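Local coordinates for acetyl-CoA hydrolase/transferase family protein (Porphyromonas gingivalis, PDB 2NVV) that probably hydrolyses acetyl-CoA or exchanges CoA between an acyl-CoA and acetate, as a zinc-binding member of the acetyl-CoA hydrolase/transferase family, at residues Y100-L105 with N374-S379; I362-V367 with H412-H417; G22-T27 with A123-A128. All coordinates share one frame; numbering follows the deposited sequence.

Contact 1. Residues Y100-L105 with N374-S379; sequences YFDLHL and NGIGGS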
ATOM      1  N   TYR A 100     -16.595   1.033 -14.082  1.00  7.68           N
ATOM      2  CA  TYR A 100     -15.244   0.512 -14.068  1.00  6.70           C
ATOM      3  C   TYR A 100     -14.569   0.837 -12.737  1.00  6.39           C
ATOM      4  O   TYR A 100     -14.684   1.944 -12.212  1.00  6.39           O
ATOM      5  CB  TYR A 100     -14.431   1.140 -15.207  1.00  6.39           C
ATOM      6  CG  TYR A 100     -12.954   0.813 -15.181  1.00  6.39           C
ATOM      7  CD1 TYR A 100     -12.498  -0.481 -15.459  1.00  6.39           C
ATOM      8  CD2 TYR A 100     -12.008   1.798 -14.890  1.00  6.39           C
ATOM      9  CE1 TYR A 100     -11.138  -0.782 -15.450  1.00  6.39           C
ATOM     10  CE2 TYR A 100     -10.644   1.505 -14.878  1.00  6.39           C
ATOM     11  CZ  TYR A 100     -10.218   0.213 -15.162  1.00  6.62           C
ATOM     12  OH  TYR A 100      -8.874  -0.077 -15.192  1.00  6.57           O
ATOM     13  N   PHE A 101     -13.870  -0.141 -12.183  1.00  6.39           N
ATOM     14  CA  PHE A 101     -13.134   0.100 -10.960  1.00  6.39           C
ATOM     15  C   PHE A 101     -11.814  -0.656 -11.035  1.00  6.82           C
ATOM     16  O   PHE A 101     -11.799  -1.869 -11.115  1.00  6.39           O
ATOM     17  CB  PHE A 101     -13.959  -0.289  -9.717  1.00  7.46           C
ATOM     18  CG  PHE A 101     -14.671  -1.619  -9.817  1.00  6.94           C
ATOM     19  CD1 PHE A 101     -15.801  -1.762 -10.617  1.00  6.39           C
ATOM     20  CD2 PHE A 101     -14.207  -2.726  -9.111  1.00  6.39           C
ATOM     21  CE1 PHE A 101     -16.456  -2.983 -10.715  1.00  6.39           C
ATOM     22  CE2 PHE A 101     -14.857  -3.954  -9.202  1.00  6.39           C
ATOM     23  CZ  PHE A 101     -15.985  -4.083 -10.010  1.00  6.39           C
ATOM     24  N   ASP A 102     -10.707   0.085 -11.064  1.00  6.76           N
ATOM     25  CA  ASP A 102      -9.387  -0.523 -11.134  1.00  6.39           C
ATOM     26  C   ASP A 102      -8.912  -0.929  -9.741  1.00  6.39           C
ATOM     27  O   ASP A 102      -9.038  -0.170  -8.767  1.00  6.39           O
ATOM     28  CB  ASP A 102      -8.370   0.424 -11.800  1.00  7.01           C
ATOM     29  CG  ASP A 102      -8.401   1.849 -11.228  1.00  6.80           C
ATOM     30  OD1 ASP A 102      -7.349   2.538 -11.282  1.00  6.41           O
ATOM     31  OD2 ASP A 102      -9.467   2.286 -10.738  1.00  6.81           O
ATOM     32  N   LEU A 103      -8.356  -2.136  -9.655  1.00  6.40           N
ATOM     33  CA  LEU A 103      -7.901  -2.678  -8.379  1.00  6.39           C
ATOM     34  C   LEU A 103      -6.438  -3.037  -8.417  1.00  6.39           C
ATOM     35  O   LEU A 103      -5.836  -3.074  -9.479  1.00  6.48           O
ATOM     36  CB  LEU A 103      -8.699  -3.944  -8.055  1.00  6.68           C
ATOM     37  CG  LEU A 103     -10.219  -3.883  -8.137  1.00  6.39           C
ATOM     38  CD1 LEU A 103     -10.775  -5.295  -8.161  1.00  6.39           C
ATOM     39  CD2 LEU A 103     -10.762  -3.087  -6.966  1.00  6.39           C
ATOM     40  N   HIS A 104      -5.865  -3.283  -7.246  1.00  6.39           N
ATOM     41  CA  HIS A 104      -4.479  -3.718  -7.162  1.00  6.88           C
ATOM     42  C   HIS A 104      -4.602  -5.123  -7.746  1.00  6.51           C
ATOM     43  O   HIS A 104      -5.376  -5.941  -7.245  1.00  6.93           O
ATOM     44  CB  HIS A 104      -4.006  -3.779  -5.702  1.00  6.39           C
ATOM     45  CG  HIS A 104      -3.893  -2.440  -5.045  1.00  6.39           C
ATOM     46  ND1 HIS A 104      -3.092  -1.431  -5.540  1.00  6.39           N
ATOM     47  CD2 HIS A 104      -4.467  -1.948  -3.920  1.00  6.39           C
ATOM     48  CE1 HIS A 104      -3.179  -0.377  -4.747  1.00  6.39           C
ATOM     49  NE2 HIS A 104      -4.007  -0.665  -3.757  1.00  6.39           N
ATOM     50  N   LEU A 105      -3.857  -5.395  -8.810  1.00  6.39           N
ATOM     51  CA  LEU A 105      -3.948  -6.685  -9.484  1.00  7.56           C
ATOM     52  C   LEU A 105      -3.797  -7.933  -8.618  1.00  6.39           C
ATOM     53  O   LEU A 105      -4.526  -8.903  -8.790  1.00  7.00           O
ATOM     54  CB  LEU A 105      -2.951  -6.725 -10.648  1.00  6.39           C
ATOM     55  CG  LEU A 105      -3.182  -5.642 -11.705  1.00  6.39           C
ATOM     56  CD1 LEU A 105      -2.303  -5.917 -12.913  1.00  6.39           C
ATOM     57  CD2 LEU A 105      -4.659  -5.600 -12.107  1.00  6.39           C
ATOM     58  N   ASN A 374      -5.628   3.902 -17.775  1.00 13.14           N
ATOM     59  CA  ASN A 374      -5.646   2.446 -17.867  1.00 10.58           C
ATOM     60  C   ASN A 374      -6.148   1.875 -16.540  1.00  9.58           C
ATOM     61  O   ASN A 374      -7.215   1.274 -16.463  1.00  8.24           O
ATOM     62  CB  ASN A 374      -4.240   1.915 -18.150  1.00  8.82           C
ATOM     63  CG  ASN A 374      -3.793   2.159 -19.577  1.00  6.39           C
ATOM     64  OD1 ASN A 374      -2.630   1.953 -19.913  1.00  6.39           O
ATOM     65  ND2 ASN A 374      -4.714   2.587 -20.426  1.00  6.71           N
ATOM     66  N   GLY A 375      -5.364   2.082 -15.491  1.00  8.53           N
ATOM     67  CA  GLY A 375      -5.723   1.594 -14.176  1.00  7.17           C
ATOM     68  C   GLY A 375      -4.474   1.592 -13.327  1.00  6.39           C
ATOM     69  O   GLY A 375      -3.362   1.630 -13.867  1.00  6.39           O
ATOM     70  N   ILE A 376      -4.643   1.543 -12.004  1.00  6.60           N
ATOM     71  CA  ILE A 376      -3.494   1.552 -11.106  1.00  7.40           C
ATOM     72  C   ILE A 376      -2.606   0.347 -11.396  1.00  6.47           C
ATOM     73  O   ILE A 376      -1.396   0.383 -11.165  1.00  6.44           O
ATOM     74  CB  ILE A 376      -3.925   1.544  -9.617  1.00  6.39           C
ATOM     75  CG1 ILE A 376      -2.695   1.797  -8.738  1.00  7.02           C
ATOM     76  CG2 ILE A 376      -4.569   0.207  -9.260  1.00  6.39           C
ATOM     77  CD1 ILE A 376      -3.000   2.023  -7.283  1.00  6.39           C
ATOM     78  N   GLY A 377      -3.214  -0.710 -11.929  1.00  6.39           N
ATOM     79  CA  GLY A 377      -2.465  -1.910 -12.263  1.00  6.39           C
ATOM     80  C   GLY A 377      -1.778  -2.541 -11.070  1.00  6.39           C
ATOM     81  O   GLY A 377      -2.359  -2.653  -9.993  1.00  6.39           O
ATOM     82  N   GLY A 378      -0.538  -2.975 -11.268  1.00  6.39           N
ATOM     83  CA  GLY A 378       0.219  -3.579 -10.191  1.00  6.39           C
ATOM     84  C   GLY A 378       1.257  -2.624  -9.634  1.00  6.39           C
ATOM     85  O   GLY A 378       2.104  -3.022  -8.852  1.00  6.91           O
ATOM     86  N   SER A 379       1.199  -1.355 -10.027  1.00  6.39           N
ATOM     87  CA  SER A 379       2.162  -0.372  -9.540  1.00  6.39           C
ATOM     88  C   SER A 379       2.084  -0.221  -8.031  1.00  6.39           C
ATOM     89  O   SER A 379       3.086   0.058  -7.387  1.00  6.39           O
ATOM     90  CB  SER A 379       1.946   0.986 -10.210  1.00  6.39           C
ATOM     91  OG  SER A 379       0.665   1.494  -9.932  1.00  6.43           O
TER
HETATM   92  O   HOH W   1      -5.683  -2.146 -11.929  1.00 16.99           O

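Contact 2. Residues I362-V367 with H412-H417; sequences INSTHV and HDHSEH. With ZN (zinc ion), chain G; ZN (zinc ion), chain H.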
ATOM      1  N   ILE A 362       2.517  10.307  -6.526  1.00  6.39           N
ATOM      2  CA  ILE A 362       2.410   9.952  -7.938  1.00  6.39           C
ATOM      3  C   ILE A 362       0.983   9.658  -8.419  1.00  6.67           C
ATOM      4  O   ILE A 362       0.187   9.038  -7.725  1.00  6.39           O
ATOM      5  CB  ILE A 362       3.325   8.716  -8.272  1.00  6.39           C
ATOM      6  CG1 ILE A 362       4.757   9.173  -8.560  1.00  6.93           C
ATOM      7  CG2 ILE A 362       2.817   7.975  -9.507  1.00  6.39           C
ATOM      8  CD1 ILE A 362       5.475   9.760  -7.409  1.00  6.39           C
ATOM      9  N   ASN A 363       0.693  10.133  -9.627  1.00  6.39           N
ATOM     10  CA  ASN A 363      -0.583   9.926 -10.294  1.00  6.39           C
ATOM     11  C   ASN A 363      -0.218   9.043 -11.476  1.00  6.39           C
ATOM     12  O   ASN A 363       0.638   9.404 -12.290  1.00  6.39           O
ATOM     13  CB  ASN A 363      -1.148  11.256 -10.801  1.00  6.39           C
ATOM     14  CG  ASN A 363      -2.366  11.084 -11.696  1.00  6.39           C
ATOM     15  OD1 ASN A 363      -2.776   9.977 -12.010  1.00  6.39           O
ATOM     16  ND2 ASN A 363      -2.943  12.193 -12.113  1.00  6.69           N
ATOM     17  N   SER A 364      -0.829   7.870 -11.564  1.00  6.39           N
ATOM     18  CA  SER A 364      -0.526   6.998 -12.687  1.00  6.87           C
ATOM     19  C   SER A 364      -1.774   6.547 -13.422  1.00  6.39           C
ATOM     20  O   SER A 364      -1.736   5.580 -14.181  1.00  6.39           O
ATOM     21  CB  SER A 364       0.298   5.777 -12.233  1.00  6.78           C
ATOM     22  OG  SER A 364      -0.068   5.307 -10.959  1.00  7.05           O
ATOM     23  N   THR A 365      -2.874   7.277 -13.241  1.00  6.61           N
ATOM     24  CA  THR A 365      -4.120   6.887 -13.876  1.00  6.39           C
ATOM     25  C   THR A 365      -5.041   7.976 -14.438  1.00  6.66           C
ATOM     26  O   THR A 365      -5.642   7.777 -15.492  1.00  7.38           O
ATOM     27  CB  THR A 365      -4.961   6.025 -12.904  1.00  6.39           C
ATOM     28  OG1 THR A 365      -5.096   6.715 -11.657  1.00  6.39           O
ATOM     29  CG2 THR A 365      -4.303   4.694 -12.650  1.00  6.39           C
ATOM     30  N   HIS A 366      -5.174   9.112 -13.756  1.00  6.39           N
ATOM     31  CA  HIS A 366      -6.092  10.152 -14.229  1.00  6.39           C
ATOM     32  C   HIS A 366      -5.478  11.388 -14.852  1.00  7.05           C
ATOM     33  O   HIS A 366      -4.689  12.073 -14.221  1.00  9.47           O
ATOM     34  CB  HIS A 366      -7.010  10.603 -13.091  1.00  6.39           C
ATOM     35  CG  HIS A 366      -8.026   9.578 -12.690  1.00  6.39           C
ATOM     36  ND1 HIS A 366      -7.677   8.330 -12.215  1.00  6.42           N
ATOM     37  CD2 HIS A 366      -9.381   9.618 -12.687  1.00  6.52           C
ATOM     38  CE1 HIS A 366      -8.773   7.648 -11.936  1.00  7.34           C
ATOM     39  NE2 HIS A 366      -9.821   8.404 -12.214  1.00  6.68           N
ATOM     40  N   VAL A 367      -5.857  11.683 -16.090  1.00  6.39           N
ATOM     41  CA  VAL A 367      -5.364  12.873 -16.769  1.00  7.35           C
ATOM     42  C   VAL A 367      -6.167  14.044 -16.197  1.00  6.63           C
ATOM     43  O   VAL A 367      -7.397  14.009 -16.172  1.00  7.34           O
ATOM     44  CB  VAL A 367      -5.579  12.786 -18.306  1.00  7.79           C
ATOM     45  CG1 VAL A 367      -5.156  14.103 -18.975  1.00  6.39           C
ATOM     46  CG2 VAL A 367      -4.773  11.628 -18.880  1.00  6.39           C
ATOM     47  N   HIS A 412      -4.214  11.036  -6.703  1.00  6.39           N
ATOM     48  CA  HIS A 412      -3.199  10.301  -5.963  1.00  6.39           C
ATOM     49  C   HIS A 412      -3.330   8.784  -6.066  1.00  6.39           C
ATOM     50  O   HIS A 412      -4.325   8.202  -5.644  1.00  6.39           O
ATOM     51  CB  HIS A 412      -3.228  10.693  -4.483  1.00  6.39           C
ATOM     52  CG  HIS A 412      -2.879  12.126  -4.218  1.00  6.39           C
ATOM     53  ND1 HIS A 412      -1.812  12.499  -3.423  1.00  6.39           N
ATOM     54  CD2 HIS A 412      -3.462  13.276  -4.629  1.00  6.76           C
ATOM     55  CE1 HIS A 412      -1.754  13.817  -3.357  1.00  6.39           C
ATOM     56  NE2 HIS A 412      -2.742  14.313  -4.079  1.00  6.39           N
ATOM     57  N   ASP A 413      -2.305   8.150  -6.627  1.00  6.66           N
ATOM     58  CA  ASP A 413      -2.260   6.699  -6.742  1.00  6.46           C
ATOM     59  C   ASP A 413      -1.201   6.136  -5.793  1.00  6.39           C
ATOM     60  O   ASP A 413      -1.370   5.041  -5.243  1.00  6.39           O
ATOM     61  CB  ASP A 413      -1.970   6.280  -8.180  1.00  6.39           C
ATOM     62  CG  ASP A 413      -3.185   6.399  -9.061  1.00  6.39           C
ATOM     63  OD1 ASP A 413      -4.251   5.911  -8.641  1.00  6.39           O
ATOM     64  OD2 ASP A 413      -3.085   6.967 -10.169  1.00  6.89           O
ATOM     65  N   HIS A 414      -0.114   6.884  -5.594  1.00  6.69           N
ATOM     66  CA  HIS A 414       0.952   6.464  -4.681  1.00  6.39           C
ATOM     67  C   HIS A 414       1.321   7.648  -3.802  1.00  6.39           C
ATOM     68  O   HIS A 414       1.440   8.761  -4.292  1.00  6.39           O
ATOM     69  CB  HIS A 414       2.154   5.960  -5.480  1.00  6.39           C
ATOM     70  CG  HIS A 414       1.788   4.934  -6.507  1.00  6.39           C
ATOM     71  ND1 HIS A 414       1.400   5.271  -7.788  1.00  6.39           N
ATOM     72  CD2 HIS A 414       1.654   3.591  -6.414  1.00  6.39           C
ATOM     73  CE1 HIS A 414       1.041   4.179  -8.439  1.00  6.39           C
ATOM     74  NE2 HIS A 414       1.185   3.147  -7.628  1.00  6.39           N
ATOM     75  N   SER A 415       1.487   7.410  -2.504  1.00  6.39           N
ATOM     76  CA  SER A 415       1.794   8.480  -1.572  1.00  6.39           C
ATOM     77  C   SER A 415       3.267   8.653  -1.199  1.00  7.74           C
ATOM     78  O   SER A 415       4.107   7.776  -1.452  1.00  6.99           O
ATOM     79  CB  SER A 415       0.999   8.296  -0.285  1.00  6.39           C
ATOM     80  OG  SER A 415       1.654   7.389   0.578  1.00  6.77           O
ATOM     81  N   GLU A 416       3.549   9.799  -0.581  1.00  6.39           N
ATOM     82  CA  GLU A 416       4.880  10.170  -0.127  1.00  6.39           C
ATOM     83  C   GLU A 416       5.526   9.075   0.715  1.00  6.39           C
ATOM     84  O   GLU A 416       6.748   8.977   0.786  1.00  6.75           O
ATOM     85  CB  GLU A 416       4.794  11.457   0.705  1.00  6.68           C
ATOM     86  CG  GLU A 416       3.791  11.392   1.857  1.00  6.54           C
ATOM     87  CD  GLU A 416       3.884  12.596   2.780  1.00  6.90           C
ATOM     88  OE1 GLU A 416       2.986  12.782   3.634  1.00  7.60           O
ATOM     89  OE2 GLU A 416       4.862  13.357   2.657  1.00  7.13           O
ATOM     90  N   HIS A 417       4.695   8.260   1.353  1.00  6.39           N
ATOM     91  CA  HIS A 417       5.166   7.182   2.217  1.00  6.39           C
ATOM     92  C   HIS A 417       5.583   5.943   1.444  1.00  6.39           C
ATOM     93  O   HIS A 417       6.194   5.040   2.001  1.00  6.39           O
ATOM     94  CB  HIS A 417       4.065   6.789   3.204  1.00  6.71           C
ATOM     95  CG  HIS A 417       3.477   7.950   3.936  1.00  7.00           C
ATOM     96  ND1 HIS A 417       4.175   8.660   4.890  1.00  6.46           N
ATOM     97  CD2 HIS A 417       2.278   8.567   3.812  1.00  6.76           C
ATOM     98  CE1 HIS A 417       3.437   9.667   5.319  1.00  6.39           C
ATOM     99  NE2 HIS A 417       2.280   9.632   4.680  1.00  6.57           N
TER
HETATM  100 ZN    ZN G 507       1.084  11.294   4.408  1.00 16.91          ZN
HETATM  101 ZN    ZN H 507      -6.707   5.863  -8.278  1.00 20.56          ZN
HETATM  102  O   HOH W   2      -7.058   5.381 -10.594  1.00 28.46           O
HETATM  103  O   HOH W   3       0.481  10.684   2.163  1.00  4.78           O
HETATM  104  O   HOH W   4      -6.106   6.142  -6.202  1.00 21.26           O

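Contact 3. Residues G22-T27 with A123-A128; sequences GFSGFT and AIIEVA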
ATOM      1  N   GLY A  22     -15.505 -14.216 -16.715  1.00  6.39           N
ATOM      2  CA  GLY A  22     -14.102 -14.042 -16.394  1.00  6.39           C
ATOM      3  C   GLY A  22     -13.322 -14.523 -17.597  1.00  6.39           C
ATOM      4  O   GLY A  22     -13.648 -15.561 -18.169  1.00  6.39           O
ATOM      5  N   PHE A  23     -12.306 -13.767 -17.996  1.00  6.82           N
ATOM      6  CA  PHE A  23     -11.491 -14.138 -19.145  1.00  6.39           C
ATOM      7  C   PHE A  23     -10.061 -14.472 -18.729  1.00  6.39           C
ATOM      8  O   PHE A  23      -9.526 -13.902 -17.790  1.00  7.16           O
ATOM      9  CB  PHE A  23     -11.490 -12.998 -20.163  1.00  6.39           C
ATOM     10  CG  PHE A  23     -12.864 -12.460 -20.476  1.00  6.57           C
ATOM     11  CD1 PHE A  23     -13.472 -11.533 -19.632  1.00  6.39           C
ATOM     12  CD2 PHE A  23     -13.544 -12.861 -21.619  1.00  7.00           C
ATOM     13  CE1 PHE A  23     -14.735 -11.011 -19.924  1.00  6.39           C
ATOM     14  CE2 PHE A  23     -14.802 -12.345 -21.915  1.00  6.39           C
ATOM     15  CZ  PHE A  23     -15.395 -11.418 -21.064  1.00  6.39           C
ATOM     16  N   SER A  24      -9.443 -15.402 -19.438  1.00  6.39           N
ATOM     17  CA  SER A  24      -8.072 -15.814 -19.146  1.00  6.39           C
ATOM     18  C   SER A  24      -7.064 -14.812 -19.700  1.00  6.43           C
ATOM     19  O   SER A  24      -7.432 -13.844 -20.374  1.00  6.39           O
ATOM     20  CB  SER A  24      -7.793 -17.182 -19.768  1.00  6.39           C
ATOM     21  OG  SER A  24      -7.802 -17.102 -21.188  1.00  6.39           O
ATOM     22  N   GLY A  25      -5.789 -15.041 -19.402  1.00  6.39           N
ATOM     23  CA  GLY A  25      -4.744 -14.161 -19.901  1.00  6.78           C
ATOM     24  C   GLY A  25      -4.393 -12.941 -19.072  1.00  6.39           C
ATOM     25  O   GLY A  25      -5.043 -12.630 -18.084  1.00  6.39           O
ATOM     26  N   PHE A  26      -3.330 -12.263 -19.487  1.00  7.27           N
ATOM     27  CA  PHE A  26      -2.860 -11.048 -18.833  1.00  7.45           C
ATOM     28  C   PHE A  26      -2.305 -10.231 -19.990  1.00  6.39           C
ATOM     29  O   PHE A  26      -1.295 -10.604 -20.578  1.00  6.39           O
ATOM     30  CB  PHE A  26      -1.760 -11.382 -17.837  1.00  6.62           C
ATOM     31  CG  PHE A  26      -1.446 -10.265 -16.890  1.00  6.39           C
ATOM     32  CD1 PHE A  26      -2.325  -9.942 -15.866  1.00  6.39           C
ATOM     33  CD2 PHE A  26      -0.263  -9.551 -17.016  1.00  6.39           C
ATOM     34  CE1 PHE A  26      -2.024  -8.920 -14.971  1.00  6.92           C
ATOM     35  CE2 PHE A  26       0.056  -8.531 -16.139  1.00  6.66           C
ATOM     36  CZ  PHE A  26      -0.820  -8.207 -15.109  1.00  7.42           C
ATOM     37  N   THR A  27      -2.971  -9.120 -20.293  1.00  6.39           N
ATOM     38  CA  THR A  27      -2.655  -8.263 -21.430  1.00  6.39           C
ATOM     39  C   THR A  27      -3.216  -9.128 -22.550  1.00  6.71           C
ATOM     40  O   THR A  27      -3.573 -10.277 -22.307  1.00  7.95           O
ATOM     41  CB  THR A  27      -1.129  -8.050 -21.681  1.00  6.96           C
ATOM     42  OG1 THR A  27      -0.588  -9.173 -22.386  1.00  7.85           O
ATOM     43  CG2 THR A  27      -0.384  -7.848 -20.376  1.00  7.30           C
ATOM     44  N   ALA A 123     -16.400 -18.798 -17.783  1.00  7.55           N
ATOM     45  CA  ALA A 123     -15.008 -18.436 -17.960  1.00  6.42           C
ATOM     46  C   ALA A 123     -14.640 -18.749 -19.402  1.00  7.10           C
ATOM     47  O   ALA A 123     -14.840 -19.877 -19.865  1.00  7.54           O
ATOM     48  CB  ALA A 123     -14.137 -19.243 -17.011  1.00  6.39           C
ATOM     49  N   ILE A 124     -14.143 -17.746 -20.126  1.00  6.39           N
ATOM     50  CA  ILE A 124     -13.709 -17.957 -21.504  1.00  6.39           C
ATOM     51  C   ILE A 124     -12.186 -17.982 -21.411  1.00  6.39           C
ATOM     52  O   ILE A 124     -11.589 -17.030 -20.919  1.00  6.39           O
ATOM     53  CB  ILE A 124     -14.100 -16.800 -22.443  1.00  6.49           C
ATOM     54  CG1 ILE A 124     -15.511 -16.288 -22.134  1.00  6.39           C
ATOM     55  CG2 ILE A 124     -14.001 -17.270 -23.884  1.00  6.39           C
ATOM     56  CD1 ILE A 124     -16.617 -17.227 -22.460  1.00  6.39           C
ATOM     57  N   ILE A 125     -11.554 -19.061 -21.864  1.00  6.39           N
ATOM     58  CA  ILE A 125     -10.103 -19.143 -21.784  1.00  6.39           C
ATOM     59  C   ILE A 125      -9.423 -19.581 -23.079  1.00  6.39           C
ATOM     60  O   ILE A 125      -9.997 -20.321 -23.871  1.00  6.39           O
ATOM     61  CB  ILE A 125      -9.670 -20.110 -20.657  1.00  6.61           C
ATOM     62  CG1 ILE A 125     -10.172 -21.523 -20.955  1.00  7.82           C
ATOM     63  CG2 ILE A 125     -10.234 -19.645 -19.330  1.00  7.00           C
ATOM     64  CD1 ILE A 125      -9.727 -22.574 -19.947  1.00  7.36           C
ATOM     65  N   GLU A 126      -8.208 -19.090 -23.310  1.00  7.76           N
ATOM     66  CA  GLU A 126      -7.446 -19.504 -24.485  1.00  8.25           C
ATOM     67  C   GLU A 126      -6.467 -20.573 -23.996  1.00  7.54           C
ATOM     68  O   GLU A 126      -5.803 -20.402 -22.980  1.00  6.39           O
ATOM     69  CB  GLU A 126      -6.675 -18.347 -25.109  1.00  6.40           C
ATOM     70  CG  GLU A 126      -5.913 -18.802 -26.335  1.00  7.36           C
ATOM     71  CD  GLU A 126      -5.110 -17.711 -26.979  1.00  6.86           C
ATOM     72  OE1 GLU A 126      -5.499 -17.282 -28.084  1.00  6.39           O
ATOM     73  OE2 GLU A 126      -4.091 -17.291 -26.378  1.00  8.30           O
ATOM     74  N   VAL A 127      -6.361 -21.669 -24.732  1.00  8.17           N
ATOM     75  CA  VAL A 127      -5.521 -22.770 -24.305  1.00  9.07           C
ATOM     76  C   VAL A 127      -4.554 -23.304 -25.362  1.00 10.05           C
ATOM     77  O   VAL A 127      -4.756 -23.123 -26.573  1.00 10.00           O
ATOM     78  CB  VAL A 127      -6.439 -23.911 -23.794  1.00  7.90           C
ATOM     79  CG1 VAL A 127      -5.652 -25.128 -23.466  1.00 10.51           C
ATOM     80  CG2 VAL A 127      -7.190 -23.443 -22.553  1.00  9.25           C
ATOM     81  N   ALA A 128      -3.485 -23.940 -24.887  1.00 10.64           N
ATOM     82  CA  ALA A 128      -2.488 -24.547 -25.771  1.00 12.21           C
ATOM     83  C   ALA A 128      -2.821 -26.035 -25.824  1.00 13.64           C
ATOM     84  O   ALA A 128      -2.385 -26.756 -26.723  1.00 12.48           O
ATOM     85  CB  ALA A 128      -1.072 -24.338 -25.216  1.00 11.35           C
TER

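Contact 1. Residues Y100-L105 with N374-S379
Tyr-100 reaches across to the backbone of Asn-374, its hydroxyl donating a hydrogen bond to Asn-374 O. With CG anti to the backbone N (chi1 172°), the ring is carried toward the facing loop, which runs the same way, 26° apart. The packing is tightest from Asp-102 to Leu-105, against Gly-375 to Gly-378. Asp-102 has CG between its own N and carbonyl carbon (chi1 49°), which sets OD1 against the backbone of Gly-375, 3.5 Å from Gly-375 CA. The anti lone pair of OD1 takes the N-H of Ile-376 at 3.0 Å from Ile-376 N. Ile-376 sends its two branches to different neighbours: CG2 sits 3.5 Å from Leu-103 O, while CD1 meets His-104 CE1, also at 3.5 Å, the two side chains crossing obliquely. Leu-105 covers the peptide between Gly-377 and Gly-378, with Leu-105 CG 3.5 Å from Gly-377 C, and Leu-105 N makes a weak bond to Gly-377 O. The join is looser around water 1, which donates to Leu-103 O and accepts from Gly-377 N, 2.9 Å away, in place of a direct backbone bond. At the partly exposed end Asn-374 meets the facing loop through its backbone, its CB directed away. Ile-376 to Ser-379 forms a type II' turn, and Gly-377 supplies its positive phi; Ser-379 OG bonds back to Ile-376 O at 2.6 Å. Asp-102 O accepts from ND1 of His-417 of the second subunit, a zinc ligand. Leu-105 also touches Glu-284, the predicted thioester-forming residue. With Asn-374 and Gly-378 predicted to bind CoA, and Gly-378 as the N-cap of helix 379-385, the geometry fits a glycine-rich loop that probably binds CoA, where the two family domains meet.

Contact 2. Residues I362-V367 with H412-H417
Ile-362 and His-414 form a single antiparallel, hydrogen-bonded pair, Ile-362 N donating to His-414 O at 2.9 Å, and Ile-362 O accepts from both Asp-413 N and His-414 N, which makes a classic beta bulge. From the bulge, the carboxylate of Asp-413 reaches the turn at 364-365. Its OD2 is gripped twice: the anti lone pair takes Ser-364 N at 2.8 Å, and the syn lone pair takes the hydroxyl of Thr-365 OG1. These two bonds fix the rotation of the carboxylate and leave OD1 to bind one zinc ion at 2.5 Å. Thr-365 OG1, placed between its own N and carbonyl carbon (chi1 52°), also accepts from His-366 ND1, in the plane of that ring, and from water 2. Water 2 is itself a zinc ligand, linking the hydroxyl to the metal. Asn-363 OD1 holds the turn with an Asx motif, accepting from Thr-365 N and from His-366 N at 3.1 Å, while its ND2 donates to His-366 O. The His-414 ring lies with its edge to Ser-364 OG, 3.0 Å from His-414 CE1, and Ile-362 CG2 approaches His-414 ND1 at 3.5 Å. Farther along, Glu-416 OE1 and His-417 NE2, the latter at 2.1 Å, bind a second zinc ion; Glu-416 CG lies over the centre of the His-417 ring, and Glu-416 OE2 makes a salt bridge to Arg-439. His-411 and Asp-413 of one subunit share each zinc ion with Glu-416 and His-417 of the second subunit. The loop therefore contributes to two intersubunit zinc sites, with Ser-364 N and Thr-365 OG1 as second-shell donors that orient Asp-413.

Contact 3. Residues G22-T27 with A123-A128
Gly-22 and Phe-23 pair in parallel with Ala-123 and Ile-124 in the middle of the seven-stranded parallel sheet, where strand 20-23 lies beside strand 122-127. Gly-22 O takes the N-H of Ile-124 at 3.0 Å, and Ile-124 O takes that of Ser-24, 3.1 Å from Ser-24 N. Between these bonds, Ala-123 CA and Phe-23 CA add CA-H...O contacts. Phe-23 and Ile-124 lie side by side on one face of the sheet, pointing the same way, with Phe-23 CD2 4.0 Å from Ile-124 CG1. Past Phe-23 the backbone of the first strand turns off into its loop, and a side chain continues the pairing: Ser-24 OG, between its own N and carbonyl carbon (chi1 67°), accepts from Glu-126 N at 2.9 Å. The same hydroxyl bonds to Gly-30 O, while Ser-24 CB packs 3.5 Å from Ile-125 CG2. The Glu-126 carboxylate is held by Lys-33, Thr-139 and Asn-160. A buried hydroxyl thus stands in for the next backbone bond while also anchoring the departing loop, and the carboxylate of the same Glu-126, farther out along its chain, is satisfied by those three partners outside the two segments.

In the fold
From the N terminus, contact 3 closes first: the loop from 22-27 to 123-128 takes in strands 55-58, 77-81 and 99-100 of the parallel sheet. Segment 100-105 lies inside that loop but finds its partner at 374-379, so contact 1 crosses contact 3 and ties the N-terminal family domain to the C-terminal one. Contact 2 opens at 362-367, before contact 1 closes, and ends at 412-417, crossing it in turn; contacts 3 and 2 are in series, their centres about 30 Å apart. Contact 1 bridges them: Leu-105 touches Phe-26, and Gly-375 meets Thr-365. Contacts 1 and 2 both reach the second subunit.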